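Local coordinates for protein GCN5-related N-acetyltransferase (Anabaena variabilis, PDB 2OZG) that binds coenzyme A and is probably a GCN5-related N-acetyltransferase, perhaps one that acetylates aminoglycosides, at residues A[103-108]-A[127-132]. Numbering follows the deposited sequence.
Sequences HTLQEI and RKAGYE. With COA (coenzyme A), chain C.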
loop_
_atom_site.group_PDB
_atom_site.type_symbol
_atom_site.label_atom_id
_atom_site.label_comp_id
_atom_site.label_asym_id
_atom_site.label_seq_id
_atom_site.Cartn_x
_atom_site.Cartn_y
_atom_site.Cartn_z
ATOM N N HIS A 103 33.610 22.836 -19.576
ATOM C CA HIS A 103 34.624 23.649 -18.908
ATOM C C HIS A 103 35.308 22.903 -17.806
ATOM O O HIS A 103 36.505 22.974 -17.691
ATOM C CB HIS A 103 34.040 24.971 -18.355
ATOM C CG HIS A 103 33.893 26.043 -19.391
ATOM N ND1 HIS A 103 32.672 26.589 -19.744
ATOM C CD2 HIS A 103 34.823 26.685 -20.150
ATOM C CE1 HIS A 103 32.854 27.524 -20.662
ATOM N NE2 HIS A 103 34.147 27.598 -20.928
ATOM N N THR A 104 34.533 22.246 -16.958
ATOM C CA THR A 104 35.040 21.427 -15.886
ATOM C C THR A 104 35.980 20.333 -16.384
ATOM O O THR A 104 37.054 20.139 -15.832
ATOM C CB THR A 104 33.838 20.767 -15.125
ATOM O OG1 THR A 104 33.004 21.803 -14.609
ATOM C CG2 THR A 104 34.298 19.909 -13.992
ATOM N N LEU A 105 35.572 19.595 -17.412
ATOM C CA LEU A 105 36.430 18.582 -18.000
ATOM C C LEU A 105 37.748 19.156 -18.513
ATOM O O LEU A 105 38.816 18.569 -18.326
ATOM C CB LEU A 105 35.695 17.842 -19.121
ATOM C CG LEU A 105 34.681 16.818 -18.696
ATOM C CD1 LEU A 105 33.925 16.291 -19.938
ATOM C CD2 LEU A 105 35.363 15.672 -17.989
ATOM N N GLN A 106 37.683 20.309 -19.159
ATOM C CA GLN A 106 38.873 20.982 -19.630
ATOM C C GLN A 106 39.766 21.314 -18.453
ATOM O O GLN A 106 40.983 21.160 -18.543
ATOM C CB GLN A 106 38.516 22.243 -20.410
ATOM C CG GLN A 106 39.704 23.194 -20.720
ATOM C CD GLN A 106 40.805 22.588 -21.647
ATOM O OE1 GLN A 106 40.688 21.463 -22.177
ATOM N NE2 GLN A 106 41.870 23.362 -21.852
ATOM N N GLU A 107 39.186 21.760 -17.339
ATOM C CA GLU A 107 40.028 22.048 -16.172
ATOM C C GLU A 107 40.682 20.771 -15.635
ATOM O O GLU A 107 41.853 20.738 -15.317
ATOM C CB GLU A 107 39.212 22.718 -15.068
ATOM C CG GLU A 107 40.022 22.949 -13.836
ATOM C CD GLU A 107 39.271 23.678 -12.743
ATOM O OE1 GLU A 107 38.134 24.190 -12.973
ATOM O OE2 GLU A 107 39.839 23.727 -11.637
ATOM N N ILE A 108 39.917 19.696 -15.529
ATOM C CA ILE A 108 40.458 18.438 -15.008
ATOM C C ILE A 108 41.635 17.973 -15.894
ATOM O O ILE A 108 42.717 17.570 -15.395
ATOM C CB ILE A 108 39.332 17.396 -14.922
ATOM C CG1 ILE A 108 38.291 17.866 -13.884
ATOM C CG2 ILE A 108 39.868 16.021 -14.553
ATOM C CD1 ILE A 108 36.961 17.128 -13.976
ATOM N N ARG A 127 26.503 11.976 -21.067
ATOM C CA ARG A 127 26.937 11.299 -22.277
ATOM C C ARG A 127 27.297 12.315 -23.366
ATOM O O ARG A 127 28.195 12.048 -24.173
ATOM C CB ARG A 127 25.853 10.338 -22.773
ATOM C CG ARG A 127 25.671 9.160 -21.841
ATOM C CD ARG A 127 24.525 8.275 -22.247
ATOM N NE ARG A 127 24.633 6.947 -21.655
ATOM C CZ ARG A 127 23.628 6.078 -21.600
ATOM N NH1 ARG A 127 22.427 6.440 -22.008
ATOM N NH2 ARG A 127 23.822 4.856 -21.117
ATOM N N LYS A 128 26.614 13.466 -23.407
ATOM C CA LYS A 128 26.994 14.521 -24.367
ATOM C C LYS A 128 28.429 14.938 -24.102
ATOM O O LYS A 128 29.094 15.336 -25.002
ATOM C CB LYS A 128 26.115 15.791 -24.302
ATOM C CG LYS A 128 24.779 15.693 -24.981
ATOM C CD LYS A 128 24.088 17.065 -25.140
ATOM C CE LYS A 128 24.632 17.919 -26.340
ATOM N NZ LYS A 128 24.268 17.418 -27.738
ATOM N N ALA A 129 28.937 14.780 -22.881
ATOM C CA ALA A 129 30.319 15.174 -22.604
ATOM C C ALA A 129 31.291 14.014 -22.510
ATOM O O ALA A 129 32.421 14.191 -21.997
ATOM C CB ALA A 129 30.370 16.006 -21.312
ATOM N N GLY A 130 30.835 12.829 -22.924
ATOM C CA GLY A 130 31.659 11.618 -22.899
ATOM C C GLY A 130 31.735 10.726 -21.687
ATOM O O GLY A 130 32.596 9.808 -21.667
ATOM N N TYR A 131 30.894 10.988 -20.679
ATOM C CA TYR A 131 30.752 10.092 -19.511
ATOM C C TYR A 131 29.930 8.888 -19.947
ATOM O O TYR A 131 29.029 9.022 -20.775
ATOM C CB TYR A 131 30.009 10.754 -18.328
ATOM C CG TYR A 131 30.816 11.771 -17.556
ATOM C CD1 TYR A 131 30.923 13.065 -17.983
ATOM C CD2 TYR A 131 31.457 11.418 -16.376
ATOM C CE1 TYR A 131 31.707 13.971 -17.322
ATOM C CE2 TYR A 131 32.222 12.338 -15.660
ATOM C CZ TYR A 131 32.346 13.593 -16.128
ATOM O OH TYR A 131 33.097 14.519 -15.431
ATOM N N GLU A 132 30.211 7.722 -19.342
ATOM C CA GLU A 132 29.387 6.548 -19.598
ATOM C C GLU A 132 29.247 5.674 -18.384
ATOM O O GLU A 132 30.078 5.688 -17.509
ATOM C CB GLU A 132 29.935 5.720 -20.773
ATOM C CG GLU A 132 29.020 4.551 -21.286
ATOM C CD GLU A 132 27.585 5.005 -21.645
ATOM O OE1 GLU A 132 26.731 5.050 -20.734
ATOM O OE2 GLU A 132 27.316 5.289 -22.824
HETATM N N1A COA C . 16.684 14.816 -18.227
HETATM C C2A COA C . 17.306 14.387 -19.342
HETATM N N3A COA C . 18.171 15.164 -20.025
HETATM C C4A COA C . 18.421 16.423 -19.588
HETATM C C5A COA C . 17.792 16.914 -18.447
HETATM C C6A COA C . 16.899 16.065 -17.762
HETATM N N6A COA C . 16.237 16.431 -16.643
HETATM N N7A COA C . 18.241 18.182 -18.289
HETATM C C8A COA C . 19.109 18.461 -19.294
HETATM N N9A COA C . 19.212 17.375 -20.078
HETATM C C1B COA C . 20.034 17.163 -21.307
HETATM C C2B COA C . 19.395 17.806 -22.535
HETATM O O2B COA C . 18.422 16.946 -23.172
HETATM C C3B COA C . 20.607 18.153 -23.391
HETATM O O3B COA C . 20.859 17.185 -24.419
HETATM P P3B COA C . 20.374 17.464 -25.950
HETATM O O7A COA C . 21.404 18.448 -26.482
HETATM O O8A COA C . 20.355 16.070 -26.569
HETATM O O9A COA C . 18.996 18.108 -25.845
HETATM C C4B COA C . 21.791 18.251 -22.433
HETATM O O4B COA C . 21.356 17.711 -21.178
HETATM C C5B COA C . 22.277 19.691 -22.253
HETATM O O5B COA C . 21.240 20.453 -21.619
HETATM P P1A COA C . 21.514 21.797 -20.738
HETATM O O1A COA C . 22.997 22.082 -20.696
HETATM O O2A COA C . 20.572 22.882 -21.259
HETATM O O3A COA C . 20.956 21.336 -19.271
HETATM P P2A COA C . 20.264 22.342 -18.175
HETATM O O4A COA C . 21.097 23.627 -18.189
HETATM O O5A COA C . 18.779 22.445 -18.514
HETATM O O6A COA C . 20.483 21.500 -16.757
HETATM C CBP COA C . 19.830 20.316 -14.569
HETATM C CCP COA C . 19.515 21.348 -15.674
HETATM C CDP COA C . 21.352 20.297 -14.438
HETATM C CEP COA C . 19.457 18.957 -15.155
HETATM C CAP COA C . 19.097 20.749 -13.218
HETATM O OAP COA C . 20.002 21.384 -12.252
HETATM C C9P COA C . 18.195 19.797 -12.385
HETATM O O9P COA C . 16.910 19.558 -12.710
HETATM N N8P COA C . 18.565 19.217 -11.225
HETATM C C7P COA C . 19.786 19.139 -10.422
HETATM C C6P COA C . 19.997 17.634 -10.363
HETATM C C5P COA C . 21.069 17.200 -11.353
HETATM O O5P COA C . 21.046 17.580 -12.522
HETATM N N4P COA C . 22.016 16.365 -10.900
HETATM C C3P COA C . 23.118 15.802 -11.674
HETATM C C2P COA C . 23.964 15.044 -10.675
HETATM S S1P COA C . 24.829 16.202 -9.537
#
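Leu105 of helix 96-110 reaches with both methyls to the turn after helix 123-128. Each methyl meets a different residue. Leu105 CD1 lies 3.8 Å from Ala129 CB and 3.3 Å from Ala129 O. Leu105 CD2 meets the far end of Tyr131, at 3.6 Å from Tyr131 OH, and approaches the ring obliquely. The two side chains run past each other in opposite directions. Both oxygens touched by Leu105 have polar partners: Ala129 O accepts a hydrogen bond from Arg289 NE, and Tyr131 OH is hydrogen-bonded to Ser116 OG. Ile101, one turn earlier on the same helix, also touches Ala129 and Tyr131.

The turn is a Schellman motif with Gly130, at a positive phi of 88°, as its C-prime residue. Gly130 N bonds to Arg127 O and Tyr131 N to Tyr126 O.

Further along the segment, polar groups take up other partners. Arg127 forms a salt bridge with Glu132. Arg127 NE (3.0 Å) and NH2 (2.9 Å) both donate to the same atom, Glu132 OE1, which lies nearly in the guanidinium plane. Arg127 NH1 bonds to Leu273 O of a second subunit. The Lys128 chain, bent at chi3 and chi4, lays CD and CE against the coenzyme A 3'-phosphate. Lys128 CE and NZ are each 3.3 Å from its O7A, and the NZ hydrogen bond is weak.

No hydrogen bond crosses between the two segments. Leu105 holds them by van der Waals contact, which joins helix 96-110, a binder of coenzyme A at its start, to the turn beside Lys128.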